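Local coordinates for protein angel homolog 2 (Homo sapiens, PDB 6RW0) that removes 2',3'-cyclic phosphates as a phosphatase of the CCR4/nocturin family and probably binds the 3'-UTR of mRNA, at residues A[141-145]-A[146-150]; A[109-113]-A[114-118]. One frame throughout, in Å; residues are numbered along the deposited sequence.

Contact 1 of 2, residues A[141-145]-A[146-150]; sequences ICFKH and SKFSL
Between Lys144 and Phe148 the backbone turns out of strand 137-144 into strand 148-157, the two short strand segments running at 135° to each other and 7.4 Å apart at their axes' closest approach. Lys144 O holds the turn: Lys147 N donates to it at 3.1 Å, from well above the carbonyl plane, and Phe148 N adds a weak bond at 3.3 Å to that same oxygen. Phe143 spans the opening of the bend. Its CG sits between the backbone N and the carbonyl carbon (chi1 65°), which carries the ring across to the outgoing strand. There Phe143 CD2 meets Phe148 CB at 3.8 Å, its CE2 approaches Phe148 O at 3.5 Å, and its CZ touches Leu150 CB at 3.9 Å, the phenylalanine and leucine side chains lying roughly perpendicular. Leu177 of strand 171-179 touches all three. A serine in place of Phe143 would probably leave Phe148 CB and Leu150 CB without the ring that covers them, opening a gap between the two strands. The lysines send their amines elsewhere, Lys144 NZ to a salt bridge with Asp97 and Lys147 NZ to Asp51 O. The chemistry thus divides: one carbonyl fixes the turn, while apolar carbons join strands belonging to the two sheets of the DNase I-like fold.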
loop_
_atom_site.group_PDB
_atom_site.type_symbol
_atom_site.label_atom_id
_atom_site.label_comp_id
_atom_site.label_asym_id
_atom_site.label_seq_id
_atom_site.Cartn_x
_atom_site.Cartn_y
_atom_site.Cartn_z
ATOM N N ILE A 141 5.389 -9.076 -2.979
ATOM C CA ILE A 141 5.323 -8.570 -4.346
ATOM C C ILE A 141 5.564 -9.750 -5.270
ATOM O O ILE A 141 6.574 -10.450 -5.141
ATOM C CB ILE A 141 6.326 -7.439 -4.627
ATOM C CG1 ILE A 141 6.077 -6.234 -3.729
ATOM C CG2 ILE A 141 6.200 -6.997 -6.091
ATOM C CD1 ILE A 141 7.159 -5.137 -3.818
ATOM N N CYS A 142 4.635 -9.971 -6.189
ATOM C CA CYS A 142 4.674 -11.093 -7.108
ATOM C C CYS A 142 4.546 -10.543 -8.518
ATOM O O CYS A 142 3.891 -9.524 -8.739
ATOM C CB CYS A 142 3.509 -12.044 -6.826
ATOM S SG CYS A 142 3.273 -12.460 -5.069
ATOM N N PHE A 143 5.168 -11.183 -9.485
ATOM C CA PHE A 143 5.106 -10.672 -10.871
ATOM C C PHE A 143 5.152 -11.849 -11.844
ATOM O O PHE A 143 5.701 -12.859 -11.517
ATOM C CB PHE A 143 6.231 -9.663 -11.113
ATOM C CG PHE A 143 7.594 -10.280 -11.029
ATOM C CD1 PHE A 143 8.327 -10.247 -9.865
ATOM C CD2 PHE A 143 8.092 -10.965 -12.111
ATOM C CE1 PHE A 143 9.565 -10.849 -9.816
ATOM C CE2 PHE A 143 9.325 -11.566 -12.057
ATOM C CZ PHE A 143 10.056 -11.496 -10.915
ATOM N N LYS A 144 4.491 -11.707 -12.981
ATOM C CA LYS A 144 4.477 -12.795 -13.981
ATOM C C LYS A 144 5.895 -12.929 -14.522
ATOM O O LYS A 144 6.402 -11.962 -15.018
ATOM C CB LYS A 144 3.495 -12.467 -15.105
ATOM C CG LYS A 144 2.036 -12.538 -14.698
ATOM C CD LYS A 144 1.606 -13.899 -14.262
ATOM C CE LYS A 144 0.105 -14.075 -14.275
ATOM N NZ LYS A 144 -0.411 -14.078 -15.657
ATOM N N HIS A 145 6.474 -14.124 -14.534
ATOM C CA HIS A 145 7.855 -14.278 -15.064
ATOM C C HIS A 145 7.878 -14.115 -16.588
ATOM O O HIS A 145 8.917 -13.817 -17.080
ATOM C CB HIS A 145 8.582 -15.485 -14.475
ATOM C CG HIS A 145 7.779 -16.707 -14.375
ATOM N ND1 HIS A 145 7.353 -17.372 -15.484
ATOM C CD2 HIS A 145 7.370 -17.410 -13.308
ATOM C CE1 HIS A 145 6.679 -18.432 -15.107
ATOM N NE2 HIS A 145 6.671 -18.467 -13.781
ATOM N N SER A 146 6.759 -14.282 -17.284
ATOM C CA SER A 146 6.620 -14.004 -18.728
ATOM C C SER A 146 6.764 -12.503 -19.013
ATOM O O SER A 146 7.069 -12.181 -20.130
ATOM C CB SER A 146 5.319 -14.537 -19.255
ATOM O OG SER A 146 4.219 -13.767 -18.825
ATOM N N LYS A 147 6.450 -11.617 -18.068
ATOM C CA LYS A 147 6.468 -10.154 -18.290
ATOM C C LYS A 147 7.727 -9.466 -17.761
ATOM O O LYS A 147 8.043 -8.436 -18.281
ATOM C CB LYS A 147 5.257 -9.516 -17.611
ATOM C CG LYS A 147 3.919 -9.804 -18.263
ATOM C CD LYS A 147 3.712 -9.098 -19.579
ATOM C CE LYS A 147 3.447 -7.616 -19.469
ATOM N NZ LYS A 147 3.041 -7.040 -20.774
ATOM N N PHE A 148 8.411 -10.014 -16.769
ATOM C CA PHE A 148 9.582 -9.323 -16.191
ATOM C C PHE A 148 10.655 -10.284 -15.694
ATOM O O PHE A 148 10.354 -11.407 -15.372
ATOM C CB PHE A 148 9.226 -8.566 -14.900
ATOM C CG PHE A 148 8.102 -7.574 -14.987
ATOM C CD1 PHE A 148 8.347 -6.270 -15.332
ATOM C CD2 PHE A 148 6.811 -7.944 -14.691
ATOM C CE1 PHE A 148 7.313 -5.367 -15.392
ATOM C CE2 PHE A 148 5.777 -7.035 -14.770
ATOM C CZ PHE A 148 6.031 -5.745 -15.113
ATOM N N SER A 149 11.884 -9.789 -15.648
ATOM C CA SER A 149 12.963 -10.416 -14.902
ATOM C C SER A 149 13.245 -9.609 -13.641
ATOM O O SER A 149 13.018 -8.397 -13.588
ATOM C CB SER A 149 14.260 -10.477 -15.713
ATOM O OG SER A 149 14.124 -11.300 -16.862
ATOM N N LEU A 150 13.769 -10.282 -12.630
ATOM C CA LEU A 150 14.043 -9.655 -11.347
ATOM C C LEU A 150 15.479 -9.153 -11.317
ATOM O O LEU A 150 16.418 -9.933 -11.505
ATOM C CB LEU A 150 13.834 -10.697 -10.259
ATOM C CG LEU A 150 14.041 -10.267 -8.815
ATOM C CD1 LEU A 150 13.177 -9.085 -8.448
ATOM C CD2 LEU A 150 13.747 -11.485 -7.954
#

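Contact 2 of 2, residues A[109-113]-A[114-118]; sequences DHYGA and EIRPS
Tyr111 and Arg116 meet along one side of helix 108-121, where a pi-type turn widens the helix and Pro117 kinks it; the short helical segments make an angle of 35°. The wide turn shows in the bonding: Ile115 N reaches His110 O at 3.0 Å, nearly straight at 170°, while Glu114 N binds this oxygen from the opposite face of its carbonyl plane. Arg116 N likewise spans five residues, using a lone pair of Tyr111 O at 2.8 Å. With its CG anti to the backbone N (chi1 179°), Tyr111 swings its ring along the helix toward Arg116. The arginine CB lies over one face of that ring, 3.8 Å from the centroid, a CH-pi contact. From CB the chain runs extended past the phenol, Arg116 CD coming within 3.7 Å of Tyr111 CZ, and the guanidinium plane ends almost perpendicular to the ring. Arg116 NH2 bonds to Cys126 O, and Tyr128 stacks on Tyr111, tying the helix to strand 124-130. On another side, His110 and Glu114 lie side by side, ring and carboxylate nearly perpendicular; Trp82 stacks on the histidine and donates NE1 to Glu114 OE2. Ser118 OG and Ser118 N both grip Glu114 O. At the edge of the tyrosine ring, in its plane, a water sits 2.8 Å from Tyr111 OH and weakly accepts from Arg116 NE.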
loop_
_atom_site.group_PDB
_atom_site.type_symbol
_atom_site.label_atom_id
_atom_site.label_comp_id
_atom_site.label_asym_id
_atom_site.label_seq_id
_atom_site.Cartn_x
_atom_site.Cartn_y
_atom_site.Cartn_z
ATOM N N ASP A 109 2.472 -18.718 7.582
ATOM C CA ASP A 109 2.207 -20.152 7.474
ATOM C C ASP A 109 1.339 -20.452 6.258
ATOM O O ASP A 109 1.649 -21.347 5.460
ATOM C CB ASP A 109 1.674 -20.766 8.782
ATOM C CG ASP A 109 0.399 -20.126 9.318
ATOM O OD1 ASP A 109 -0.132 -19.157 8.751
ATOM O OD2 ASP A 109 -0.084 -20.647 10.352
ATOM N N HIS A 110 0.287 -19.668 6.063
ATOM C CA HIS A 110 -0.563 -19.833 4.893
ATOM C C HIS A 110 0.182 -19.532 3.608
ATOM O O HIS A 110 -0.091 -20.135 2.566
ATOM C CB HIS A 110 -1.759 -18.911 5.021
ATOM C CG HIS A 110 -2.647 -19.270 6.156
ATOM N ND1 HIS A 110 -3.552 -18.388 6.702
ATOM C CD2 HIS A 110 -2.781 -20.428 6.837
ATOM C CE1 HIS A 110 -4.208 -18.994 7.675
ATOM N NE2 HIS A 110 -3.767 -20.235 7.773
ATOM N N TYR A 111 1.100 -18.574 3.644
ATOM C CA TYR A 111 1.859 -18.252 2.444
ATOM C C TYR A 111 2.673 -19.453 1.984
ATOM O O TYR A 111 2.655 -19.818 0.801
ATOM C CB TYR A 111 2.763 -17.065 2.749
ATOM C CG TYR A 111 3.648 -16.612 1.617
ATOM C CD1 TYR A 111 3.117 -15.995 0.486
ATOM C CD2 TYR A 111 5.016 -16.759 1.701
ATOM C CE1 TYR A 111 3.946 -15.547 -0.539
ATOM C CE2 TYR A 111 5.846 -16.328 0.685
ATOM C CZ TYR A 111 5.300 -15.719 -0.432
ATOM O OH TYR A 111 6.139 -15.280 -1.440
ATOM N N GLY A 112 3.382 -20.095 2.910
ATOM C CA GLY A 112 4.187 -21.244 2.536
ATOM C C GLY A 112 3.353 -22.439 2.113
ATOM O O GLY A 112 3.715 -23.157 1.176
ATOM N N ALA A 113 2.237 -22.678 2.800
ATOM C CA ALA A 113 1.460 -23.893 2.570
ATOM C C ALA A 113 0.586 -23.799 1.326
ATOM O O ALA A 113 0.368 -24.812 0.644
ATOM C CB ALA A 113 0.548 -24.151 3.772
ATOM N N GLU A 114 0.052 -22.609 1.038
ATOM C CA GLU A 114 -1.014 -22.469 0.058
ATOM C C GLU A 114 -0.875 -21.263 -0.870
ATOM O O GLU A 114 -1.037 -21.401 -2.087
ATOM C CB GLU A 114 -2.371 -22.343 0.757
ATOM C CG GLU A 114 -2.691 -23.360 1.817
ATOM C CD GLU A 114 -3.819 -22.858 2.670
ATOM O OE1 GLU A 114 -4.984 -23.061 2.269
ATOM O OE2 GLU A 114 -3.533 -22.197 3.693
ATOM N N ILE A 115 -0.639 -20.064 -0.345
ATOM C CA ILE A 115 -0.635 -18.856 -1.214
ATOM C C ILE A 115 0.528 -18.866 -2.200
ATOM O O ILE A 115 0.280 -18.742 -3.376
ATOM C CB ILE A 115 -0.627 -17.569 -0.374
ATOM C CG1 ILE A 115 -1.759 -17.542 0.649
ATOM C CG2 ILE A 115 -0.676 -16.360 -1.285
ATOM C CD1 ILE A 115 -1.619 -16.437 1.668
ATOM N N ARG A 116 1.756 -19.044 -1.732
ATOM C CA ARG A 116 2.903 -19.034 -2.657
ATOM C C ARG A 116 2.797 -20.187 -3.668
ATOM O O ARG A 116 2.940 -19.914 -4.820
ATOM C CB ARG A 116 4.224 -19.069 -1.893
ATOM C CG ARG A 116 5.385 -18.631 -2.763
ATOM C CD ARG A 116 6.707 -18.726 -2.046
ATOM N NE ARG A 116 7.729 -18.017 -2.783
ATOM C CZ ARG A 116 8.424 -18.542 -3.765
ATOM N NH1 ARG A 116 8.221 -19.798 -4.103
ATOM N NH2 ARG A 116 9.317 -17.815 -4.404
ATOM N N PRO A 117 2.491 -21.444 -3.304
ATOM C CA PRO A 117 2.390 -22.477 -4.318
ATOM C C PRO A 117 1.288 -22.161 -5.338
ATOM O O PRO A 117 1.482 -22.382 -6.471
ATOM C CB PRO A 117 2.087 -23.747 -3.520
ATOM C CG PRO A 117 2.620 -23.459 -2.164
ATOM C CD PRO A 117 2.314 -21.996 -1.967
ATOM N N SER A 118 0.155 -21.642 -4.887
ATOM C CA SER A 118 -0.937 -21.340 -5.803
ATOM C C SER A 118 -0.551 -20.233 -6.772
ATOM O O SER A 118 -0.832 -20.326 -7.970
ATOM C CB SER A 118 -2.198 -20.964 -5.023
ATOM O OG SER A 118 -2.689 -22.071 -4.280
HETATM O O HOH W 1 8.754 -15.789 -0.437
#

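Contact 2 precedes contact 1 in the chain; their centres lie 18 Å apart, and about 5 Å separates their nearest atoms, so they do not touch. Strand 124-130 links them. It pairs antiparallel with strand 137-144 of contact 1, joining backbone to backbone at Phe143 and His125, and is also touched by the helix of contact 2. Both contacts sit toward the periphery, with centres 19 Å (contact 1) and 21 Å (contact 2) from the chain's centre. The bound magnesium ion is about 14 Å from the His110 side chain, too far for this histidine to be a ligand.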